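Tetratricopeptide TPR_2 repeat protein (Thermobaculum terrenum, PDB 5DJS) pairs N-terminal tetratricopeptide repeats with a two-lobed GT-B region of glycosyl transferase family 41, and is modelled with uridine-5'-diphosphate bound. Local coordinates at residues 196-201 with 217-222; 172-177 with 203-208; 241-246 with 264-269; 225-230 with 256-261. The protein carries 1 engineered substitution. All coordinates share one frame; numbering follows the deposited sequence.

Contact 1 (196-201 with 217-222); sequences YCYSND and RWRDVW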
loop_
_atom_site.group_PDB
_atom_site.type_symbol
_atom_site.label_atom_id
_atom_site.label_comp_id
_atom_site.label_asym_id
_atom_site.label_seq_id
_atom_site.Cartn_x
_atom_site.Cartn_y
_atom_site.Cartn_z
ATOM N N TYR A 196 13.785 -9.036 15.023
ATOM C CA TYR A 196 14.744 -8.578 14.021
ATOM C C TYR A 196 13.968 -7.792 12.973
ATOM O O TYR A 196 12.889 -8.207 12.554
ATOM C CB TYR A 196 15.423 -9.780 13.344
ATOM C CG TYR A 196 16.415 -10.542 14.215
ATOM C CD1 TYR A 196 15.991 -11.253 15.341
ATOM C CD2 TYR A 196 17.777 -10.568 13.903
ATOM C CE1 TYR A 196 16.889 -11.949 16.136
ATOM C CE2 TYR A 196 18.682 -11.263 14.698
ATOM C CZ TYR A 196 18.231 -11.951 15.815
ATOM O OH TYR A 196 19.104 -12.647 16.621
ATOM N N CYS A 197 14.500 -6.655 12.547
ATOM C CA CYS A 197 13.918 -5.900 11.425
ATOM C C CYS A 197 14.933 -5.855 10.305
ATOM O O CYS A 197 16.104 -5.689 10.562
ATOM C CB CYS A 197 13.547 -4.489 11.852
ATOM S SG CYS A 197 11.979 -4.437 12.731
ATOM N N TYR A 198 14.489 -6.019 9.066
ATOM C CA TYR A 198 15.366 -5.875 7.919
ATOM C C TYR A 198 14.806 -4.747 7.040
ATOM O O TYR A 198 13.798 -4.929 6.337
ATOM C CB TYR A 198 15.438 -7.205 7.197
ATOM C CG TYR A 198 16.008 -8.330 8.048
ATOM C CD1 TYR A 198 17.383 -8.587 8.100
ATOM C CD2 TYR A 198 15.169 -9.152 8.795
ATOM C CE1 TYR A 198 17.894 -9.622 8.878
ATOM C CE2 TYR A 198 15.668 -10.195 9.570
ATOM C CZ TYR A 198 17.029 -10.426 9.612
ATOM O OH TYR A 198 17.520 -11.460 10.379
ATOM N N SER A 199 15.450 -3.578 7.120
ATOM C CA SER A 199 15.040 -2.362 6.373
ATOM C C SER A 199 15.606 -2.377 4.963
ATOM O O SER A 199 16.821 -2.260 4.767
ATOM C CB SER A 199 15.523 -1.090 7.096
ATOM O OG SER A 199 15.274 0.099 6.346
ATOM N N ASN A 200 14.719 -2.471 3.984
ATOM C CA ASN A 200 15.109 -2.561 2.568
ATOM C C ASN A 200 15.030 -1.232 1.771
ATOM O O ASN A 200 14.812 -1.235 0.547
ATOM C CB ASN A 200 14.259 -3.647 1.887
ATOM C CG ASN A 200 14.781 -4.044 0.518
ATOM O OD1 ASN A 200 14.019 -4.493 -0.331
ATOM N ND2 ASN A 200 16.078 -3.884 0.298
ATOM N N ASP A 201 15.221 -0.107 2.461
ATOM C CA ASP A 201 15.239 1.202 1.823
ATOM C C ASP A 201 16.042 2.142 2.721
ATOM O O ASP A 201 15.904 2.070 3.942
ATOM C CB ASP A 201 13.809 1.692 1.640
ATOM C CG ASP A 201 13.717 2.955 0.825
ATOM O OD1 ASP A 201 13.876 4.059 1.393
ATOM O OD2 ASP A 201 13.445 2.843 -0.384
ATOM N N ARG A 217 17.190 -6.352 17.324
ATOM C CA ARG A 217 18.285 -6.232 16.340
ATOM C C ARG A 217 17.772 -5.507 15.093
ATOM O O ARG A 217 16.592 -5.637 14.766
ATOM C CB ARG A 217 18.799 -7.618 15.943
ATOM C CG ARG A 217 19.112 -8.566 17.091
ATOM C CD ARG A 217 20.273 -8.116 17.970
ATOM N NE ARG A 217 20.965 -9.275 18.546
ATOM C CZ ARG A 217 22.057 -9.862 18.050
ATOM N NH1 ARG A 217 22.670 -9.397 16.956
ATOM N NH2 ARG A 217 22.558 -10.931 18.669
ATOM N N TRP A 218 18.658 -4.795 14.383
ATOM C CA TRP A 218 18.246 -3.958 13.232
ATOM C C TRP A 218 18.582 -4.415 11.798
ATOM O O TRP A 218 17.664 -4.685 11.056
ATOM C CB TRP A 218 18.689 -2.510 13.417
ATOM C CG TRP A 218 18.100 -1.600 12.361
ATOM C CD1 TRP A 218 18.787 -0.885 11.416
ATOM C CD2 TRP A 218 16.709 -1.336 12.131
ATOM N NE1 TRP A 218 17.908 -0.178 10.627
ATOM C CE2 TRP A 218 16.629 -0.437 11.040
ATOM C CE3 TRP A 218 15.525 -1.759 12.748
ATOM C CZ2 TRP A 218 15.413 0.034 10.548
ATOM C CZ3 TRP A 218 14.312 -1.282 12.261
ATOM C CH2 TRP A 218 14.267 -0.400 11.166
ATOM N N ARG A 219 19.839 -4.432 11.360
ATOM C CA ARG A 219 20.181 -4.818 9.944
ATOM C C ARG A 219 19.614 -3.941 8.789
ATOM O O ARG A 219 18.427 -4.032 8.438
ATOM C CB ARG A 219 19.847 -6.303 9.653
ATOM C CG ARG A 219 20.656 -7.295 10.474
ATOM C CD ARG A 219 19.836 -8.030 11.529
ATOM N NE ARG A 219 20.704 -8.896 12.319
ATOM C CZ ARG A 219 21.604 -8.474 13.210
ATOM N NH1 ARG A 219 21.768 -7.181 13.496
ATOM N NH2 ARG A 219 22.349 -9.374 13.842
ATOM N N ASP A 220 20.490 -3.110 8.206
ATOM C CA ASP A 220 20.229 -2.398 6.939
ATOM C C ASP A 220 20.578 -3.249 5.716
ATOM O O ASP A 220 21.745 -3.547 5.470
ATOM C CB ASP A 220 21.023 -1.089 6.881
ATOM C CG ASP A 220 20.555 -0.079 7.907
ATOM O OD1 ASP A 220 19.346 -0.066 8.242
ATOM O OD2 ASP A 220 21.400 0.706 8.377
ATOM N N VAL A 221 19.561 -3.564 4.921
ATOM C CA VAL A 221 19.606 -4.645 3.944
ATOM C C VAL A 221 19.690 -4.204 2.473
ATOM O O VAL A 221 20.164 -4.985 1.632
ATOM C CB VAL A 221 18.400 -5.579 4.203
ATOM C CG1 VAL A 221 18.185 -6.607 3.100
ATOM C CG2 VAL A 221 18.612 -6.287 5.533
ATOM N N TRP A 222 19.285 -2.970 2.154
ATOM C CA TRP A 222 19.229 -2.499 0.748
ATOM C C TRP A 222 20.500 -2.758 -0.089
ATOM O O TRP A 222 20.377 -3.186 -1.241
ATOM C CB TRP A 222 18.750 -1.033 0.639
ATOM C CG TRP A 222 19.667 0.002 1.206
ATOM C CD1 TRP A 222 20.706 0.602 0.568
ATOM C CD2 TRP A 222 19.629 0.562 2.533
ATOM N NE1 TRP A 222 21.331 1.496 1.410
ATOM C CE2 TRP A 222 20.693 1.488 2.623
ATOM C CE3 TRP A 222 18.814 0.355 3.660
ATOM C CZ2 TRP A 222 20.956 2.223 3.788
ATOM C CZ3 TRP A 222 19.075 1.075 4.819
ATOM C CH2 TRP A 222 20.141 2.001 4.873
#

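Contact 2 (172-177 with 203-208); sequences LRCHPV and RSDALT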
loop_
_atom_site.group_PDB
_atom_site.type_symbol
_atom_site.label_atom_id
_atom_site.label_comp_id
_atom_site.label_asym_id
_atom_site.label_seq_id
_atom_site.Cartn_x
_atom_site.Cartn_y
_atom_site.Cartn_z
ATOM N N LEU A 172 9.782 0.682 6.076
ATOM C CA LEU A 172 9.920 0.905 7.508
ATOM C C LEU A 172 10.236 2.375 7.734
ATOM O O LEU A 172 11.392 2.732 7.877
ATOM C CB LEU A 172 11.056 0.034 8.090
ATOM C CG LEU A 172 10.902 -1.489 7.980
ATOM C CD1 LEU A 172 12.003 -2.182 8.762
ATOM C CD2 LEU A 172 9.541 -1.955 8.469
ATOM N N ARG A 173 9.194 3.208 7.727
ATOM C CA ARG A 173 9.289 4.673 7.885
ATOM C C ARG A 173 7.874 5.242 8.037
ATOM O O ARG A 173 6.916 4.464 8.151
ATOM C CB ARG A 173 10.012 5.327 6.686
ATOM C CG ARG A 173 9.267 5.230 5.362
ATOM C CD ARG A 173 9.968 5.986 4.241
ATOM N NE ARG A 173 9.363 5.632 2.962
ATOM C CZ ARG A 173 9.628 4.530 2.263
ATOM N NH1 ARG A 173 10.539 3.647 2.666
ATOM N NH2 ARG A 173 8.988 4.322 1.123
ATOM N N CYS A 174 7.735 6.577 8.031
ATOM C CA CYS A 174 6.421 7.250 8.034
ATOM C C CYS A 174 5.626 6.812 6.817
ATOM O O CYS A 174 5.707 7.427 5.756
ATOM C CB CYS A 174 6.569 8.776 8.041
ATOM S SG CYS A 174 7.205 9.428 9.600
ATOM N N HIS A 175 4.872 5.732 6.999
ATOM C CA HIS A 175 4.216 5.023 5.918
ATOM C C HIS A 175 3.330 3.958 6.555
ATOM O O HIS A 175 3.720 3.366 7.553
ATOM C CB HIS A 175 5.270 4.363 5.016
ATOM C CG HIS A 175 4.690 3.601 3.870
ATOM N ND1 HIS A 175 4.289 4.202 2.697
ATOM C CD2 HIS A 175 4.420 2.288 3.727
ATOM C CE1 HIS A 175 3.800 3.287 1.876
ATOM N NE2 HIS A 175 3.871 2.114 2.479
ATOM N N PRO A 176 2.134 3.710 5.997
ATOM C CA PRO A 176 1.235 2.687 6.534
ATOM C C PRO A 176 1.900 1.471 7.170
ATOM O O PRO A 176 1.546 1.111 8.289
ATOM C CB PRO A 176 0.440 2.281 5.297
ATOM C CG PRO A 176 0.246 3.604 4.608
ATOM C CD PRO A 176 1.495 4.412 4.868
ATOM N N VAL A 177 2.849 0.857 6.462
ATOM C CA VAL A 177 3.649 -0.261 6.986
ATOM C C VAL A 177 4.243 0.083 8.346
ATOM O O VAL A 177 3.924 -0.562 9.341
ATOM C CB VAL A 177 4.764 -0.709 6.002
ATOM C CG1 VAL A 177 5.796 -1.607 6.678
ATOM C CG2 VAL A 177 4.153 -1.423 4.796
ATOM N N ARG A 203 15.883 5.434 3.261
ATOM C CA ARG A 203 15.173 6.518 3.947
ATOM C C ARG A 203 14.966 6.180 5.428
ATOM O O ARG A 203 14.356 5.162 5.771
ATOM C CB ARG A 203 13.821 6.812 3.288
ATOM C CG ARG A 203 13.916 7.658 2.038
ATOM C CD ARG A 203 12.600 7.670 1.288
ATOM N NE ARG A 203 12.341 6.388 0.624
ATOM C CZ ARG A 203 11.364 6.164 -0.260
ATOM N NH1 ARG A 203 10.521 7.134 -0.613
ATOM N NH2 ARG A 203 11.226 4.955 -0.803
ATOM N N SER A 204 15.501 7.045 6.286
ATOM C CA SER A 204 15.460 6.861 7.730
ATOM C C SER A 204 14.986 8.161 8.385
ATOM O O SER A 204 15.768 9.108 8.556
ATOM C CB SER A 204 16.844 6.449 8.240
ATOM O OG SER A 204 16.843 6.184 9.631
ATOM N N ASP A 205 13.691 8.204 8.701
ATOM C CA ASP A 205 13.052 9.345 9.378
ATOM C C ASP A 205 12.809 9.056 10.869
ATOM O O ASP A 205 13.215 8.017 11.371
ATOM C CB ASP A 205 11.751 9.733 8.641
ATOM C CG ASP A 205 10.701 8.612 8.612
ATOM O OD1 ASP A 205 10.682 7.737 9.504
ATOM O OD2 ASP A 205 9.865 8.627 7.682
ATOM N N ALA A 206 12.156 9.976 11.572
ATOM C CA ALA A 206 11.830 9.795 12.999
ATOM C C ALA A 206 11.203 8.432 13.360
ATOM O O ALA A 206 11.505 7.879 14.418
ATOM C CB ALA A 206 10.920 10.925 13.474
ATOM N N LEU A 207 10.329 7.902 12.501
ATOM C CA LEU A 207 9.670 6.616 12.777
ATOM C C LEU A 207 10.641 5.423 12.662
ATOM O O LEU A 207 10.533 4.465 13.431
ATOM C CB LEU A 207 8.452 6.417 11.866
ATOM C CG LEU A 207 7.638 5.124 12.011
ATOM C CD1 LEU A 207 7.368 4.738 13.452
ATOM C CD2 LEU A 207 6.296 5.248 11.310
ATOM N N THR A 208 11.589 5.481 11.722
ATOM C CA THR A 208 12.580 4.403 11.577
ATOM C C THR A 208 13.483 4.379 12.813
ATOM O O THR A 208 13.817 3.309 13.317
ATOM C CB THR A 208 13.443 4.491 10.282
ATOM O OG1 THR A 208 14.428 5.519 10.402
ATOM C CG2 THR A 208 12.599 4.772 9.084
#

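Contact 3 (241-246 with 264-269); sequences LVDLSW and QVTWLA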
loop_
_atom_site.group_PDB
_atom_site.type_symbol
_atom_site.label_atom_id
_atom_site.label_comp_id
_atom_site.label_asym_id
_atom_site.label_seq_id
_atom_site.Cartn_x
_atom_site.Cartn_y
_atom_site.Cartn_z
ATOM N N LEU A 241 9.917 -15.513 9.260
ATOM C CA LEU A 241 10.283 -14.330 8.479
ATOM C C LEU A 241 9.005 -13.773 7.898
ATOM O O LEU A 241 8.197 -14.532 7.352
ATOM C CB LEU A 241 11.267 -14.690 7.376
ATOM C CG LEU A 241 12.042 -13.524 6.758
ATOM C CD1 LEU A 241 13.058 -12.936 7.721
ATOM C CD2 LEU A 241 12.745 -13.995 5.485
ATOM N N VAL A 242 8.816 -12.460 8.032
ATOM C CA VAL A 242 7.568 -11.805 7.637
ATOM C C VAL A 242 7.819 -10.770 6.546
ATOM O O VAL A 242 8.633 -9.851 6.708
ATOM C CB VAL A 242 6.854 -11.130 8.828
ATOM C CG1 VAL A 242 5.445 -10.695 8.434
ATOM C CG2 VAL A 242 6.770 -12.085 10.013
ATOM N N ASP A 243 7.119 -10.961 5.429
ATOM C CA ASP A 243 7.102 -10.008 4.321
ATOM C C ASP A 243 6.064 -8.945 4.624
ATOM O O ASP A 243 4.865 -9.207 4.555
ATOM C CB ASP A 243 6.728 -10.703 3.012
ATOM C CG ASP A 243 6.378 -9.721 1.910
ATOM O OD1 ASP A 243 7.128 -8.720 1.743
ATOM O OD2 ASP A 243 5.347 -9.955 1.230
ATOM N N LEU A 244 6.541 -7.756 4.942
ATOM C CA LEU A 244 5.677 -6.618 5.195
ATOM C C LEU A 244 5.361 -5.808 3.942
ATOM O O LEU A 244 4.359 -5.100 3.937
ATOM C CB LEU A 244 6.311 -5.699 6.248
ATOM C CG LEU A 244 5.868 -5.770 7.717
ATOM C CD1 LEU A 244 5.333 -7.117 8.168
ATOM C CD2 LEU A 244 7.048 -5.347 8.575
ATOM N N SER A 245 6.198 -5.893 2.906
ATOM C CA SER A 245 6.051 -5.033 1.725
ATOM C C SER A 245 5.103 -5.547 0.646
ATOM O O SER A 245 4.337 -4.760 0.090
ATOM C CB SER A 245 7.411 -4.715 1.102
ATOM O OG SER A 245 8.133 -3.802 1.922
ATOM N N TRP A 246 5.185 -6.845 0.336
ATOM C CA TRP A 246 4.404 -7.491 -0.753
ATOM C C TRP A 246 4.791 -6.836 -2.096
ATOM O O TRP A 246 5.723 -6.012 -2.183
ATOM C CB TRP A 246 2.883 -7.462 -0.431
ATOM C CG TRP A 246 1.915 -8.232 -1.339
ATOM C CD1 TRP A 246 1.591 -9.556 -1.297
ATOM C CD2 TRP A 246 1.101 -7.660 -2.374
ATOM N NE1 TRP A 246 0.656 -9.847 -2.275
ATOM C CE2 TRP A 246 0.344 -8.697 -2.952
ATOM C CE3 TRP A 246 0.978 -6.375 -2.895
ATOM C CZ2 TRP A 246 -0.548 -8.469 -4.025
ATOM C CZ3 TRP A 246 0.103 -6.145 -3.952
ATOM C CH2 TRP A 246 -0.649 -7.182 -4.502
ATOM N N GLN A 264 7.412 -18.795 6.770
ATOM C CA GLN A 264 7.463 -17.556 6.011
ATOM C C GLN A 264 6.051 -17.042 5.752
ATOM O O GLN A 264 5.188 -17.783 5.247
ATOM C CB GLN A 264 8.242 -17.773 4.721
ATOM C CG GLN A 264 9.676 -18.203 4.993
ATOM C CD GLN A 264 10.592 -18.055 3.802
ATOM O OE1 GLN A 264 11.707 -17.553 3.939
ATOM N NE2 GLN A 264 10.139 -18.490 2.625
ATOM N N VAL A 265 5.851 -15.767 6.102
ATOM C CA VAL A 265 4.534 -15.144 6.243
ATOM C C VAL A 265 4.484 -13.813 5.498
ATOM O O VAL A 265 5.426 -13.011 5.577
ATOM C CB VAL A 265 4.250 -14.825 7.727
ATOM C CG1 VAL A 265 2.894 -14.157 7.902
ATOM C CG2 VAL A 265 4.333 -16.072 8.588
ATOM N N THR A 266 3.375 -13.559 4.804
ATOM C CA THR A 266 3.114 -12.223 4.229
ATOM C C THR A 266 1.934 -11.583 4.983
ATOM O O THR A 266 0.902 -12.225 5.198
ATOM C CB THR A 266 2.921 -12.270 2.685
ATOM O OG1 THR A 266 3.035 -10.948 2.142
ATOM C CG2 THR A 266 1.585 -12.902 2.260
ATOM N N TRP A 267 2.109 -10.336 5.408
ATOM C CA TRP A 267 1.137 -9.653 6.268
ATOM C C TRP A 267 1.260 -8.125 6.137
ATOM O O TRP A 267 2.362 -7.605 5.886
ATOM C CB TRP A 267 1.342 -10.067 7.741
ATOM C CG TRP A 267 0.563 -9.216 8.720
ATOM C CD1 TRP A 267 -0.791 -9.203 8.902
ATOM C CD2 TRP A 267 1.095 -8.247 9.627
ATOM N NE1 TRP A 267 -1.135 -8.289 9.867
ATOM C CE2 TRP A 267 0.005 -7.689 10.330
ATOM C CE3 TRP A 267 2.388 -7.802 9.924
ATOM C CZ2 TRP A 267 0.166 -6.703 11.299
ATOM C CZ3 TRP A 267 2.553 -6.814 10.894
ATOM C CH2 TRP A 267 1.446 -6.277 11.569
ATOM N N LEU A 268 0.120 -7.437 6.286
ATOM C CA LEU A 268 0.025 -5.970 6.402
ATOM C C LEU A 268 -0.223 -5.258 5.074
ATOM O O LEU A 268 -1.204 -4.548 4.940
ATOM C CB LEU A 268 1.233 -5.365 7.136
ATOM C CG LEU A 268 1.160 -3.903 7.548
ATOM C CD1 LEU A 268 0.274 -3.764 8.754
ATOM C CD2 LEU A 268 2.533 -3.392 7.916
ATOM N N ALA A 269 0.657 -5.459 4.102
ATOM C CA ALA A 269 0.548 -4.816 2.791
ATOM C C ALA A 269 -0.196 -5.689 1.792
ATOM O O ALA A 269 -0.767 -5.179 0.828
ATOM C CB ALA A 269 1.936 -4.473 2.256
#

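Contact 4 (225-230 with 256-261); sequences TDAELC and FARRPA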
loop_
_atom_site.group_PDB
_atom_site.type_symbol
_atom_site.label_atom_id
_atom_site.label_comp_id
_atom_site.label_asym_id
_atom_site.label_seq_id
_atom_site.Cartn_x
_atom_site.Cartn_y
_atom_site.Cartn_z
ATOM N N THR A 225 22.805 -8.393 -1.756
ATOM C CA THR A 225 22.129 -9.232 -2.763
ATOM C C THR A 225 21.144 -10.153 -2.042
ATOM O O THR A 225 21.189 -10.292 -0.812
ATOM C CB THR A 225 23.097 -10.082 -3.645
ATOM O OG1 THR A 225 23.629 -11.187 -2.904
ATOM C CG2 THR A 225 24.244 -9.236 -4.221
ATOM N N ASP A 226 20.245 -10.770 -2.796
ATOM C CA ASP A 226 19.286 -11.697 -2.195
ATOM C C ASP A 226 19.970 -12.911 -1.590
ATOM O O ASP A 226 19.502 -13.426 -0.586
ATOM C CB ASP A 226 18.231 -12.131 -3.207
ATOM C CG ASP A 226 17.272 -11.010 -3.559
ATOM O OD1 ASP A 226 16.926 -10.215 -2.662
ATOM O OD2 ASP A 226 16.859 -10.923 -4.733
ATOM N N ALA A 227 21.072 -13.362 -2.197
ATOM C CA ALA A 227 21.879 -14.454 -1.631
ATOM C C ALA A 227 22.544 -14.032 -0.307
ATOM O O ALA A 227 22.516 -14.787 0.660
ATOM C CB ALA A 227 22.925 -14.934 -2.637
ATOM N N GLU A 228 23.143 -12.837 -0.286
ATOM C CA GLU A 228 23.721 -12.241 0.935
ATOM C C GLU A 228 22.696 -12.086 2.066
ATOM O O GLU A 228 23.012 -12.314 3.233
ATOM C CB GLU A 228 24.346 -10.864 0.637
ATOM C CG GLU A 228 25.653 -10.915 -0.142
ATOM C CD GLU A 228 26.193 -9.538 -0.498
ATOM O OE1 GLU A 228 25.401 -8.613 -0.756
ATOM O OE2 GLU A 228 27.425 -9.377 -0.543
ATOM N N LEU A 229 21.473 -11.681 1.723
ATOM C CA LEU A 229 20.419 -11.548 2.721
ATOM C C LEU A 229 20.012 -12.899 3.283
ATOM O O LEU A 229 19.755 -13.012 4.479
ATOM C CB LEU A 229 19.187 -10.846 2.152
ATOM C CG LEU A 229 18.004 -10.684 3.127
ATOM C CD1 LEU A 229 18.405 -9.878 4.350
ATOM C CD2 LEU A 229 16.841 -10.029 2.412
ATOM N N CYS A 230 19.938 -13.910 2.422
ATOM C CA CYS A 230 19.606 -15.268 2.868
ATOM C C CYS A 230 20.603 -15.829 3.879
ATOM O O CYS A 230 20.196 -16.385 4.898
ATOM C CB CYS A 230 19.467 -16.221 1.685
ATOM S SG CYS A 230 17.911 -15.962 0.815
ATOM N N PHE A 256 13.012 -14.519 0.178
ATOM C CA PHE A 256 11.960 -15.453 0.653
ATOM C C PHE A 256 11.855 -16.691 -0.224
ATOM O O PHE A 256 11.560 -17.771 0.259
ATOM C CB PHE A 256 10.571 -14.789 0.699
ATOM C CG PHE A 256 10.337 -13.941 1.917
ATOM C CD1 PHE A 256 10.881 -12.658 2.007
ATOM C CD2 PHE A 256 9.579 -14.420 2.972
ATOM C CE1 PHE A 256 10.677 -11.873 3.121
ATOM C CE2 PHE A 256 9.370 -13.638 4.096
ATOM C CZ PHE A 256 9.917 -12.362 4.166
ATOM N N ALA A 257 12.079 -16.520 -1.518
ATOM C CA ALA A 257 11.964 -17.606 -2.478
ATOM C C ALA A 257 12.865 -18.789 -2.138
ATOM O O ALA A 257 12.503 -19.922 -2.417
ATOM C CB ALA A 257 12.261 -17.098 -3.884
ATOM N N ARG A 258 14.016 -18.516 -1.517
ATOM C CA ARG A 258 14.993 -19.555 -1.150
ATOM C C ARG A 258 14.698 -20.318 0.155
ATOM O O ARG A 258 15.428 -21.250 0.484
ATOM C CB ARG A 258 16.397 -18.942 -1.100
ATOM C CG ARG A 258 17.113 -18.994 -2.434
ATOM C CD ARG A 258 18.227 -17.964 -2.518
ATOM N NE ARG A 258 17.775 -16.815 -3.298
ATOM C CZ ARG A 258 18.409 -16.270 -4.338
ATOM N NH1 ARG A 258 19.596 -16.720 -4.756
ATOM N NH2 ARG A 258 17.850 -15.230 -4.959
ATOM N N ARG A 259 13.622 -19.955 0.861
ATOM C CA ARG A 259 13.283 -20.502 2.188
ATOM C C ARG A 259 14.403 -20.389 3.234
ATOM O O ARG A 259 14.797 -21.395 3.812
ATOM C CB ARG A 259 12.802 -21.964 2.096
ATOM C CG ARG A 259 11.455 -22.118 1.435
ATOM C CD ARG A 259 10.722 -23.346 1.923
ATOM N NE ARG A 259 9.275 -23.132 1.861
ATOM C CZ ARG A 259 8.420 -23.742 1.038
ATOM N NH1 ARG A 259 8.817 -24.659 0.154
ATOM N NH2 ARG A 259 7.126 -23.439 1.111
ATOM N N PRO A 260 14.908 -19.166 3.499
ATOM C CA PRO A 260 15.916 -19.008 4.565
ATOM C C PRO A 260 15.382 -19.285 5.973
ATOM O O PRO A 260 16.175 -19.525 6.895
ATOM C CB PRO A 260 16.355 -17.544 4.422
ATOM C CG PRO A 260 15.224 -16.881 3.717
ATOM C CD PRO A 260 14.705 -17.910 2.766
ATOM N N ALA A 261 14.057 -19.226 6.128
ATOM C CA ALA A 261 13.386 -19.548 7.376
ATOM C C ALA A 261 12.322 -20.617 7.128
ATOM O O ALA A 261 11.715 -20.652 6.043
ATOM C CB ALA A 261 12.743 -18.301 7.954
#

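Contact 1 (196-201 with 217-222)
Residues 217-222 run beside strand 193-199 in nearly the same direction, 25° apart end to end, and bridge it at Tyr196-Arg217 and Ser199-Asp220. Three backbone bonds hold the pair. Cys197 N donates to Arg217 O at 3.2 Å, from above the carbonyl plane. Ser199 N meets Arg219 O at 3.3 Å, nearly along its C=O axis. Val221 N returns a bond to Ser199 O at 3.0 Å. The side chains of Tyr196 and Arg217 lie alongside each other and point the same way. Arg217 CG sits over one face of the Tyr196 ring, 3.8 Å from its centroid, a CH-pi contact. Arg219 NE approaches the edge of the same ring, 3.7 Å from Tyr196 CD2. Arg219 bends at chi2 (110°), and its CD lies 3.7 Å from Tyr198 CE1. Val221 CG2 meets the edge of the Tyr198 ring, 3.7 Å from CD1. On Trp218, CG is anti to the backbone N (chi1 -171°), and the indole reaches Cys197 CB obliquely. Asp236 accepts from Tyr198 OH and forms a salt bridge with Arg219 NE. The arginine stems thus work as apolar cover for two tyrosines, while one shared carboxylate would balance the Arg219 charge.

Contact 2 (172-177 with 203-208)
Arg173 buries the most surface here, and its guanidinium and CB both take part. The guanidinium lies flat on that of Arg203, with centres 3.5 Å apart and planes at 20°. Arg173 reaches it extended from CG to NE, Arg203 with a bend at chi3 (-73°). Both groups are cationic, so nearby acceptors should ease the repulsion. Asp201 makes a salt bridge to Arg203 NE and a long, weak ion pair with Arg173 NH1, which also donates to Gly170 O. At the other end of Arg173, CB packs 3.6 Å from Thr208 CG2. Cys174 SG rests 4.0 Å from Leu207 CB, and Leu207 CD2 lies 3.3 Å from Arg173 O. Cys174 makes the main polar link. Its backbone N donates to Asp205 OD2 at 3.0 Å, with an N-H...O angle of 163°, on the syn lone pair. The other carboxylate oxygen of Asp205, OD1, takes Thr208 N at 3.3 Å and, weakly, Leu207 N. Asp205 is therefore the N-cap of helix 206-214 and grips the loop before helix 176-187. The arrangement joins the starts of two helices in the N-terminal lobe of the GT-B fold, with the Cys174 side chain about 8 Å from the bound UDP.

Contact 3 (241-246 with 264-269)
Strands 240-243 and 263-266 are parallel neighbours in a beta-alpha-beta unit, with helix 253-257 between them in sequence, inside the six-stranded sheet of the N-terminal GT-B lobe. Their axes pass 4.5 Å apart at 23°. The backbone ladder uses Val265 N to Leu241 O, Asp243 N to Val265 O, and Trp267 N to Asp243 O. One sheet face carries Leu241, Asp243, Gln264 and Thr266. Leu241 and Gln264 lie side by side and point the same way, with Leu241 CD2 4.0 Å from Gln264 OE1. Gln264 NE2 donates to Phe256 O and Ala278 O. Val242 and Val265 occupy the other face, and their CG1 atoms are 4.3 Å apart. Leu244 runs alongside the Trp267 indole and sets CD1 3.5 Å from Trp267 CE3, an oblique approach. The side chains of Leu244 and Leu268 cross obliquely, Leu244 CG nearest Leu268 CD2. Helix 176-187 covers this patch with Leu181, Val184 and Val177. Asp243 and Thr266 lie side by side and point the same way, and both have the branch used anti to the backbone N. Asp243 OD1 takes Trp246 N at 3.0 Å on its syn lone pair, an Asx motif that fixes the turn. The buried carboxylate is gripped from the other strand as well: Thr266 OG1 donates to Asp243 OD2 at 2.7 Å, from above the carboxylate plane.

Contact 4 (225-230 with 256-261)
Apolar packing carries most of this small surface contact. Cys230 SG, placed anti to its own carbonyl carbon (chi1 -76°), touches the stem of Arg258 at two points. It is 3.9 Å from Arg258 CB and 3.9 Å from Arg258 CD. Cys230 SG also lies 4.1 Å from Pro260 CG, so the sulfur touches both the arginine stem and the proline ring. Arg258 bends at chi3 (-101°) and brings its tip to the first turn of helix 226-236. There NH2 is 3.6 Å from Asp226 CB, and Ala227 N sits over one face of the guanidinium. Charge probably adds only a loose attraction. Asp226 OD2 and Arg258 NH2 are 4.4 Å apart, beyond a salt bridge. Asp226 pairs instead with Arg252, and Arg258 NE donates to Phe254 O. Within 225-230, Thr225 and Glu228 form a capping box: Glu228 N donates to Thr225 OG1 at 3.1 Å, and Thr225 N to Glu228 OE1 at 2.8 Å. The contact therefore lays the N-terminal part of helix 226-236 against the end of helix 253-257 and the turn after it. Ala255 also meets Cys230 and Leu229, while Phe256 packs on Leu241 and Asp243 of strand 240-243.

How the contacts relate
All four contacts belong to the N-terminal GT-B lobe. Contacts 1 and 3 serve the same sheet, with centres about 14 Å apart, and touch through Tyr198 CE2 and Leu241 CD1, 4.2 Å apart. Contact 2 joins contact 1 through Leu172, whose CD1 is 3.8 Å from Trp218 CH2. It joins contact 3 where Val177 packs on Leu268. Contact 4 meets contact 1 through Leu229 on Val221, and contact 3 through Phe256, which packs on Leu241. The residues lining the UDP pocket, from Phe336 to Glu427 in sequence, lie outside every segment. The side chains of Cys174 (contact 2) and Ala269 (contact 3) are about 8 and 10 Å from UDP.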